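Local coordinates for protein glutamyl-tRNA(Gln) amidotransferase subunit B, mitochondrial (Saccharomyces cerevisiae, PDB 4N0H) that serves as the B subunit of a mitochondrial amidotransferase complex, built around a domain of the GatB/GatE catalytic family, at residues Lys15-Lys27 and Phe187-Ser201. Residues are numbered along the deposited sequence; the frame is centred on the assembly and turned at random.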
# COMPACT_ATOMS: atom_id res chain seq x y z
N LYS B 15 18.18 -28.95 -24.11
CA LYS B 15 18.26 -27.53 -23.78
C LYS B 15 17.77 -27.32 -22.36
O LYS B 15 16.57 -27.18 -22.12
CB LYS B 15 17.43 -26.70 -24.76
N CYS B 16 18.70 -27.30 -21.41
CA CYS B 16 18.36 -27.30 -19.99
C CYS B 16 18.79 -26.02 -19.26
O CYS B 16 19.87 -25.48 -19.50
CB CYS B 16 18.95 -28.53 -19.31
SG CYS B 16 18.75 -28.56 -17.52
N GLY B 17 17.94 -25.56 -18.36
CA GLY B 17 18.24 -24.39 -17.55
C GLY B 17 17.92 -24.64 -16.09
O GLY B 17 17.12 -25.52 -15.77
N LEU B 18 18.54 -23.87 -15.20
CA LEU B 18 18.33 -24.05 -13.77
C LEU B 18 17.77 -22.79 -13.12
O LEU B 18 18.11 -21.67 -13.51
CB LEU B 18 19.64 -24.45 -13.08
CG LEU B 18 20.28 -25.76 -13.52
CD1 LEU B 18 21.63 -25.94 -12.85
CD2 LEU B 18 19.37 -26.93 -13.20
N GLU B 19 16.92 -22.98 -12.12
CA GLU B 19 16.46 -21.89 -11.27
C GLU B 19 16.84 -22.22 -9.83
O GLU B 19 16.30 -23.16 -9.23
CB GLU B 19 14.95 -21.70 -11.39
CG GLU B 19 14.51 -21.33 -12.80
CD GLU B 19 13.01 -21.34 -12.96
OE1 GLU B 19 12.30 -21.51 -11.94
OE2 GLU B 19 12.53 -21.19 -14.10
N ILE B 20 17.79 -21.47 -9.29
CA ILE B 20 18.35 -21.78 -7.98
C ILE B 20 18.02 -20.74 -6.92
O ILE B 20 18.44 -19.58 -7.00
CB ILE B 20 19.88 -21.97 -8.04
CG1 ILE B 20 20.24 -23.04 -9.07
CG2 ILE B 20 20.42 -22.33 -6.67
CD1 ILE B 20 21.73 -23.30 -9.19
N HIS B 21 17.27 -21.16 -5.91
CA HIS B 21 16.95 -20.29 -4.79
C HIS B 21 17.95 -20.53 -3.68
O HIS B 21 18.26 -21.68 -3.34
CB HIS B 21 15.53 -20.54 -4.29
CG HIS B 21 14.47 -20.10 -5.25
ND1 HIS B 21 14.16 -20.80 -6.39
CD2 HIS B 21 13.66 -19.01 -5.24
CE1 HIS B 21 13.20 -20.17 -7.04
NE2 HIS B 21 12.88 -19.08 -6.37
N THR B 22 18.47 -19.45 -3.12
CA THR B 22 19.51 -19.53 -2.12
C THR B 22 19.20 -18.64 -0.92
O THR B 22 19.03 -17.43 -1.07
CB THR B 22 20.88 -19.16 -2.72
OG1 THR B 22 21.40 -20.27 -3.45
CG2 THR B 22 21.85 -18.78 -1.64
N GLN B 23 19.12 -19.24 0.26
CA GLN B 23 18.92 -18.48 1.49
C GLN B 23 20.18 -17.71 1.84
O GLN B 23 21.25 -18.29 1.95
CB GLN B 23 18.56 -19.41 2.65
CG GLN B 23 17.14 -19.95 2.62
CD GLN B 23 16.75 -20.66 3.91
OE1 GLN B 23 17.58 -21.29 4.56
NE2 GLN B 23 15.48 -20.55 4.28
N LEU B 24 20.04 -16.40 2.01
CA LEU B 24 21.16 -15.57 2.43
C LEU B 24 21.39 -15.68 3.93
O LEU B 24 20.43 -15.79 4.70
CB LEU B 24 20.92 -14.10 2.04
CG LEU B 24 20.79 -13.81 0.54
CD1 LEU B 24 20.78 -12.31 0.29
CD2 LEU B 24 21.90 -14.49 -0.25
N ASN B 25 22.65 -15.68 4.35
CA ASN B 25 22.94 -15.69 5.78
C ASN B 25 23.25 -14.30 6.33
O ASN B 25 24.26 -14.08 6.99
CB ASN B 25 24.04 -16.71 6.13
CG ASN B 25 25.27 -16.58 5.25
OD1 ASN B 25 25.93 -17.57 4.94
ND2 ASN B 25 25.58 -15.35 4.84
N THR B 26 22.36 -13.36 6.03
CA THR B 26 22.37 -12.07 6.70
C THR B 26 22.00 -12.32 8.15
O THR B 26 21.34 -13.32 8.46
CB THR B 26 21.35 -11.11 6.07
OG1 THR B 26 20.06 -11.73 6.09
CG2 THR B 26 21.73 -10.79 4.64
N LYS B 27 22.41 -11.43 9.04
CA LYS B 27 22.09 -11.58 10.45
C LYS B 27 20.57 -11.54 10.68
O LYS B 27 20.03 -12.34 11.45
CB LYS B 27 22.77 -10.49 11.28
CG LYS B 27 22.56 -10.64 12.78
CD LYS B 27 23.34 -9.57 13.54
CE LYS B 27 23.00 -8.18 13.03
NZ LYS B 27 23.82 -7.13 13.69
N PHE B 187 28.08 -27.35 -12.42
CA PHE B 187 27.62 -25.98 -12.16
C PHE B 187 27.12 -25.82 -10.73
O PHE B 187 27.50 -24.89 -10.03
CB PHE B 187 26.52 -25.60 -13.15
CG PHE B 187 26.00 -24.20 -12.97
CD1 PHE B 187 26.59 -23.13 -13.62
CD2 PHE B 187 24.91 -23.96 -12.15
CE1 PHE B 187 26.11 -21.85 -13.45
CE2 PHE B 187 24.42 -22.67 -11.97
CZ PHE B 187 25.02 -21.62 -12.63
N ILE B 188 26.25 -26.74 -10.31
CA ILE B 188 25.70 -26.72 -8.96
C ILE B 188 26.83 -26.78 -7.93
O ILE B 188 26.81 -26.07 -6.94
CB ILE B 188 24.74 -27.91 -8.74
CG1 ILE B 188 23.52 -27.76 -9.65
CG2 ILE B 188 24.31 -28.00 -7.29
CD1 ILE B 188 22.56 -28.93 -9.58
N LYS B 189 27.82 -27.62 -8.21
CA LYS B 189 28.98 -27.77 -7.34
C LYS B 189 29.76 -26.46 -7.22
O LYS B 189 30.11 -26.05 -6.11
CB LYS B 189 29.90 -28.87 -7.88
CG LYS B 189 30.98 -29.31 -6.91
CD LYS B 189 32.06 -30.10 -7.64
CE LYS B 189 32.80 -31.04 -6.70
NZ LYS B 189 31.93 -32.19 -6.30
N LYS B 190 30.03 -25.82 -8.35
CA LYS B 190 30.79 -24.57 -8.34
C LYS B 190 29.97 -23.41 -7.76
O LYS B 190 30.51 -22.55 -7.07
CB LYS B 190 31.29 -24.21 -9.74
CG LYS B 190 32.20 -22.99 -9.76
CD LYS B 190 32.78 -22.71 -11.14
CE LYS B 190 33.61 -23.87 -11.64
NZ LYS B 190 34.58 -23.46 -12.69
N TYR B 191 28.68 -23.39 -8.06
CA TYR B 191 27.82 -22.34 -7.52
C TYR B 191 27.76 -22.42 -6.00
O TYR B 191 27.79 -21.40 -5.32
CB TYR B 191 26.42 -22.41 -8.12
CG TYR B 191 25.56 -21.23 -7.74
CD1 TYR B 191 25.94 -19.93 -8.08
CD2 TYR B 191 24.37 -21.40 -7.03
CE1 TYR B 191 25.16 -18.85 -7.73
CE2 TYR B 191 23.58 -20.31 -6.68
CZ TYR B 191 23.99 -19.04 -7.03
OH TYR B 191 23.23 -17.95 -6.69
N GLN B 192 27.68 -23.65 -5.47
CA GLN B 192 27.72 -23.88 -4.03
C GLN B 192 29.00 -23.32 -3.43
O GLN B 192 28.96 -22.59 -2.44
CB GLN B 192 27.63 -25.38 -3.72
CG GLN B 192 26.23 -25.95 -3.72
CD GLN B 192 26.21 -27.39 -3.25
OE1 GLN B 192 26.67 -28.29 -3.96
NE2 GLN B 192 25.68 -27.62 -2.06
N ASN B 193 30.13 -23.68 -4.02
CA ASN B 193 31.42 -23.17 -3.57
C ASN B 193 31.51 -21.64 -3.61
O ASN B 193 32.03 -21.02 -2.68
CB ASN B 193 32.55 -23.77 -4.40
CG ASN B 193 33.16 -24.98 -3.74
OD1 ASN B 193 32.60 -26.08 -3.80
ND2 ASN B 193 34.30 -24.79 -3.09
N LEU B 194 30.99 -21.05 -4.68
CA LEU B 194 31.00 -19.60 -4.84
C LEU B 194 30.25 -18.86 -3.72
O LEU B 194 30.78 -17.94 -3.11
CB LEU B 194 30.43 -19.20 -6.20
CG LEU B 194 30.39 -17.69 -6.46
CD1 LEU B 194 31.81 -17.15 -6.62
CD2 LEU B 194 29.54 -17.35 -7.67
N VAL B 195 29.01 -19.27 -3.45
CA VAL B 195 28.21 -18.55 -2.45
C VAL B 195 28.83 -18.68 -1.06
O VAL B 195 28.76 -17.75 -0.26
CB VAL B 195 26.72 -18.98 -2.44
CG1 VAL B 195 26.09 -18.76 -3.80
CG2 VAL B 195 26.57 -20.43 -2.01
N ARG B 196 29.44 -19.83 -0.78
CA ARG B 196 30.13 -20.04 0.49
C ARG B 196 31.41 -19.20 0.56
O ARG B 196 31.74 -18.64 1.60
CB ARG B 196 30.46 -21.52 0.69
CG ARG B 196 29.24 -22.42 0.80
CD ARG B 196 29.63 -23.90 0.82
NE ARG B 196 30.49 -24.21 1.96
CZ ARG B 196 30.04 -24.59 3.15
NH1 ARG B 196 28.74 -24.70 3.38
NH2 ARG B 196 30.90 -24.85 4.13
N HIS B 197 32.11 -19.12 -0.56
CA HIS B 197 33.34 -18.36 -0.64
C HIS B 197 33.08 -16.86 -0.50
O HIS B 197 33.89 -16.13 0.07
CB HIS B 197 34.06 -18.64 -1.96
CG HIS B 197 35.43 -18.06 -2.05
ND1 HIS B 197 36.41 -18.32 -1.12
CD2 HIS B 197 35.98 -17.22 -2.96
CE1 HIS B 197 37.51 -17.67 -1.45
NE2 HIS B 197 37.28 -17.00 -2.56
N LEU B 198 31.94 -16.40 -1.01
CA LEU B 198 31.56 -15.00 -0.90
C LEU B 198 30.96 -14.69 0.47
O LEU B 198 30.69 -13.54 0.80
CB LEU B 198 30.55 -14.63 -1.99
CG LEU B 198 31.03 -14.69 -3.44
CD1 LEU B 198 29.87 -14.38 -4.38
CD2 LEU B 198 32.18 -13.72 -3.66
N HIS B 199 30.74 -15.74 1.27
CA HIS B 199 30.12 -15.63 2.59
C HIS B 199 28.71 -15.05 2.55
O HIS B 199 28.35 -14.23 3.39
CB HIS B 199 31.00 -14.80 3.54
CG HIS B 199 32.36 -15.37 3.77
ND1 HIS B 199 32.68 -16.13 4.87
CD2 HIS B 199 33.49 -15.29 3.03
CE1 HIS B 199 33.95 -16.50 4.80
NE2 HIS B 199 34.46 -16.00 3.69
N ILE B 200 27.91 -15.47 1.57
CA ILE B 200 26.54 -14.98 1.47
C ILE B 200 25.51 -16.07 1.74
O ILE B 200 24.32 -15.77 1.91
CB ILE B 200 26.24 -14.34 0.10
CG1 ILE B 200 26.34 -15.38 -1.02
CG2 ILE B 200 27.19 -13.17 -0.15
CD1 ILE B 200 25.99 -14.84 -2.39
N SER B 201 25.96 -17.32 1.80
CA SER B 201 25.08 -18.45 2.03
C SER B 201 25.88 -19.71 2.33
O SER B 201 27.06 -19.80 2.00
CB SER B 201 24.21 -18.71 0.81
OG SER B 201 23.36 -19.82 1.00
O HOH W 1 20.56 -18.50 -5.93
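A helix packed on one side of a mixed beta sheet forms this buried contact: helix 187-197 packs against strand 15-23 in nearly the same direction, their axes 27° apart, and the loop after the helix returns to the strand's C-terminal end. Leu18, Ile20 and Thr22, every second residue of the strand, point at the helix; the first two supply branched apolar ends for it to pack on. Leu18 touches Phe187 through CD1, 3.9 Å from Phe187 CD2, and also meets Ile188. Ile20 serves two rings one helical turn apart: its CD1 meets the edge of Phe187, and its CG2, anti to the backbone N, lies 3.8 Å from Tyr191 CE2. Tyrosine suits its place because its ring fills the apolar layer while its hydroxyl stays near polar atoms. Tyr191 OH is 2.8 Å from a water that donates to Ile20 O and bonds weakly to Thr22 OG1.

Beyond the rings the contact turns polar. A Schellman motif ends the helix, and His199, with positive phi, turns the chain toward the strand. Serine is short enough to lie against Thr22, Ser201 CB pressed to 3.4 Å from Thr22 CG2, while Ser201 OG (chi1 179°) donates to Gln23 O over 2.8 Å. Asn25 can donate twice: its N to Ile200 O over 3.0 Å, its ND2 weakly to His199 O. All three direct hydrogen bonds end on backbone carbonyls and tie the strand's end and the residues after it to the loop following the helix.

Strand 15-23 is flanked by antiparallel strands 168-174 and 210-218: Leu172 of strand 168-174 touches Tyr191, and Met210 of strand 210-218 touches Ile20; helix 65-78 adds Leu74 against Tyr191 and Phe70 against Asn25.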